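Local coordinates for protein Phthiocerol/phthiodiolone dimycocerosyl transferase (Mycobacterium tuberculosis, PDB 1Q9J) that probably catalyses the final step of phthiocerol dimycocerosate ester synthesis, transferring mycocerosyl chains from mycocerosic acid synthase onto the hydroxyls of phthiocerol-type alcohols, at residues A169-R174 with L272-A277. Sequence-based numbering, arbitrary orientation.
Sequences AQRGIR and LAPPVA
Arg171 reaches across to Pro274, and its guanidinium directs NH1 and NH2 at that residue's carbonyl oxygen. The bond from Arg171 NH2 to Pro274 O is weak, 2.9 Å long and bent to 123° at the hydrogen; NH1 approaches the same oxygen more directly, although its modelled separation is too short to be taken literally at this resolution. With chi1 at -77°, CG of Arg171 stands beside its own backbone N and lies 3.6 Å from Ala273 CB; the chain bends again at chi2 and chi3. The guanidinium is sandwiched between aliphatic groups: Pro274 CG lies over one face, 3.5 Å from Arg171 CZ, and Val276 CG2 over the other, 3.5 Å from Arg171 NH2. Arg171 NE makes a weak hydrogen bond back to Val167 O in helix 164-170. Beside this polar contact, Ile173 CD1 meets Leu272 CD2 at 3.7 Å, the two side chains crossing obliquely, and Leu272 also packs on Val167 and Leu168. This is surface packing in which an arginine following helix 164-170 meets a proline-containing loop between strands 260-267 and 285-292, joining the helix to the C-terminal part of the two-domain acyltransferase fold.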
ATOM      1  N   ALA A 169     -14.152   9.627 -15.110  1.00 46.46           N
ATOM      2  CA  ALA A 169     -14.815  10.620 -15.936  1.00 48.04           C
ATOM      3  C   ALA A 169     -14.281  10.589 -17.374  1.00 52.47           C
ATOM      4  O   ALA A 169     -15.065  10.684 -18.312  1.00 57.15           O
ATOM      5  CB  ALA A 169     -14.647  12.014 -15.327  1.00 35.40           C
ATOM      6  N   GLN A 170     -12.965  10.456 -17.563  1.00 55.81           N
ATOM      7  CA  GLN A 170     -12.418  10.415 -18.926  1.00 58.37           C
ATOM      8  C   GLN A 170     -13.091   9.296 -19.703  1.00 60.43           C
ATOM      9  O   GLN A 170     -13.311   9.416 -20.906  1.00 62.80           O
ATOM     10  CB  GLN A 170     -10.911  10.161 -18.930  1.00 58.92           C
ATOM     11  CG  GLN A 170     -10.079  11.263 -18.305  1.00 59.52           C
ATOM     12  CD  GLN A 170      -8.589  11.077 -18.557  1.00 60.85           C
ATOM     13  OE1 GLN A 170      -8.052   9.966 -18.456  1.00 64.83           O
ATOM     14  NE2 GLN A 170      -7.909  12.173 -18.866  1.00 64.63           N
ATOM     15  N   ARG A 171     -13.391   8.204 -19.007  1.00 58.46           N
ATOM     16  CA  ARG A 171     -14.058   7.067 -19.616  1.00 57.12           C
ATOM     17  C   ARG A 171     -15.550   7.275 -19.428  1.00 61.43           C
ATOM     18  O   ARG A 171     -15.993   8.364 -19.058  1.00 62.07           O
ATOM     19  CB  ARG A 171     -13.635   5.759 -18.949  1.00 51.53           C
ATOM     20  CG  ARG A 171     -12.253   5.260 -19.364  1.00 52.30           C
ATOM     21  CD  ARG A 171     -11.353   5.130 -18.148  1.00 51.40           C
ATOM     22  NE  ARG A 171     -10.070   5.832 -18.320  1.00 48.43           N
ATOM     23  CZ  ARG A 171      -9.014   5.263 -18.872  1.00 45.36           C
ATOM     24  NH1 ARG A 171      -9.103   4.006 -19.294  1.00 52.21           N
ATOM     25  NH2 ARG A 171      -7.895   5.937 -18.985  1.00 42.25           N
ATOM     26  N   GLY A 172     -16.338   6.242 -19.681  1.00 63.77           N
ATOM     27  CA  GLY A 172     -17.768   6.396 -19.510  1.00 69.66           C
ATOM     28  C   GLY A 172     -18.127   6.592 -18.049  1.00 70.72           C
ATOM     29  O   GLY A 172     -18.819   7.545 -17.683  1.00 66.15           O
ATOM     30  N   ILE A 173     -17.625   5.681 -17.221  1.00 75.62           N
ATOM     31  CA  ILE A 173     -17.875   5.667 -15.786  1.00 79.07           C
ATOM     32  C   ILE A 173     -18.182   7.039 -15.186  1.00 83.91           C
ATOM     33  O   ILE A 173     -17.326   7.928 -15.141  1.00 82.95           O
ATOM     34  CB  ILE A 173     -16.692   5.019 -15.044  1.00 76.01           C
ATOM     35  CG1 ILE A 173     -16.055   3.943 -15.930  1.00 75.03           C
ATOM     36  CG2 ILE A 173     -17.186   4.362 -13.773  1.00 75.28           C
ATOM     37  CD1 ILE A 173     -14.798   3.311 -15.360  1.00 74.27           C
ATOM     38  N   ARG A 174     -19.427   7.202 -14.739  1.00 90.91           N
ATOM     39  CA  ARG A 174     -19.894   8.454 -14.139  1.00 97.33           C
ATOM     40  C   ARG A 174     -19.771   8.449 -12.625  1.00100.15           C
ATOM     41  O   ARG A 174     -19.155   9.341 -12.042  1.00101.07           O
ATOM     42  CB  ARG A 174     -21.357   8.749 -14.536  1.00 98.24           C
ATOM     43  CG  ARG A 174     -22.264   7.536 -14.703  1.00 96.47           C
ATOM     44  CD  ARG A 174     -21.974   6.830 -16.020  1.00 98.35           C
ATOM     45  NE  ARG A 174     -22.522   5.478 -16.057  1.00 99.19           N
ATOM     46  CZ  ARG A 174     -22.145   4.542 -16.922  1.00 96.78           C
ATOM     47  NH1 ARG A 174     -21.212   4.805 -17.830  1.00 93.40           N
ATOM     48  NH2 ARG A 174     -22.697   3.339 -16.876  1.00 96.56           N
ATOM     49  N   LEU A 272      -9.465  -1.148 -16.339  1.00 43.94           N
ATOM     50  CA  LEU A 272     -10.122  -0.138 -17.152  1.00 43.96           C
ATOM     51  C   LEU A 272      -9.721  -0.032 -18.611  1.00 47.38           C
ATOM     52  O   LEU A 272      -8.741  -0.609 -19.062  1.00 49.38           O
ATOM     53  CB  LEU A 272      -9.925   1.236 -16.528  1.00 47.77           C
ATOM     54  CG  LEU A 272     -10.395   1.441 -15.098  1.00 50.47           C
ATOM     55  CD1 LEU A 272     -10.162   2.894 -14.741  1.00 48.78           C
ATOM     56  CD2 LEU A 272     -11.865   1.081 -14.954  1.00 52.89           C
ATOM     57  N   ALA A 273     -10.525   0.769 -19.309  1.00 50.81           N
ATOM     58  CA  ALA A 273     -10.411   1.091 -20.727  1.00 50.16           C
ATOM     59  C   ALA A 273      -8.968   1.453 -21.038  1.00 52.72           C
ATOM     60  O   ALA A 273      -8.060   0.896 -20.413  1.00 60.95           O
ATOM     61  CB  ALA A 273     -11.340   2.238 -21.061  1.00 45.58           C
ATOM     62  N   PRO A 274      -8.723   2.409 -21.974  1.00 47.44           N
ATOM     63  CA  PRO A 274      -7.289   2.653 -22.183  1.00 36.33           C
ATOM     64  C   PRO A 274      -6.608   2.596 -20.826  1.00 36.42           C
ATOM     65  O   PRO A 274      -6.964   3.314 -19.889  1.00 34.90           O
ATOM     66  CB  PRO A 274      -7.253   4.032 -22.828  1.00 30.95           C
ATOM     67  CG  PRO A 274      -8.483   4.677 -22.317  1.00 36.04           C
ATOM     68  CD  PRO A 274      -9.500   3.586 -22.405  1.00 40.06           C
ATOM     69  N   PRO A 275      -5.679   1.651 -20.683  1.00 37.29           N
ATOM     70  CA  PRO A 275      -4.934   1.457 -19.445  1.00 38.11           C
ATOM     71  C   PRO A 275      -4.409   2.778 -18.917  1.00 37.15           C
ATOM     72  O   PRO A 275      -4.257   3.742 -19.666  1.00 39.25           O
ATOM     73  CB  PRO A 275      -3.827   0.480 -19.852  1.00 38.07           C
ATOM     74  CG  PRO A 275      -3.751   0.618 -21.341  1.00 40.69           C
ATOM     75  CD  PRO A 275      -5.180   0.756 -21.731  1.00 38.91           C
ATOM     76  N   VAL A 276      -4.176   2.823 -17.616  1.00 38.05           N
ATOM     77  CA  VAL A 276      -3.668   4.002 -16.957  1.00 35.99           C
ATOM     78  C   VAL A 276      -2.303   3.614 -16.461  1.00 38.55           C
ATOM     79  O   VAL A 276      -2.093   2.451 -16.086  1.00 38.67           O
ATOM     80  CB  VAL A 276      -4.563   4.383 -15.788  1.00 36.12           C
ATOM     81  CG1 VAL A 276      -3.996   5.588 -15.084  1.00 38.17           C
ATOM     82  CG2 VAL A 276      -5.979   4.662 -16.305  1.00 27.00           C
ATOM     83  N   ALA A 277      -1.345   4.530 -16.510  1.00 34.15           N
ATOM     84  CA  ALA A 277      -0.014   4.174 -16.030  1.00 35.17           C
ATOM     85  C   ALA A 277       0.107   4.450 -14.542  1.00 39.34           C
ATOM     86  O   ALA A 277      -0.605   5.287 -13.994  1.00 43.07           O
ATOM     87  CB  ALA A 277       1.025   4.941 -16.795  1.00 24.97           C
TER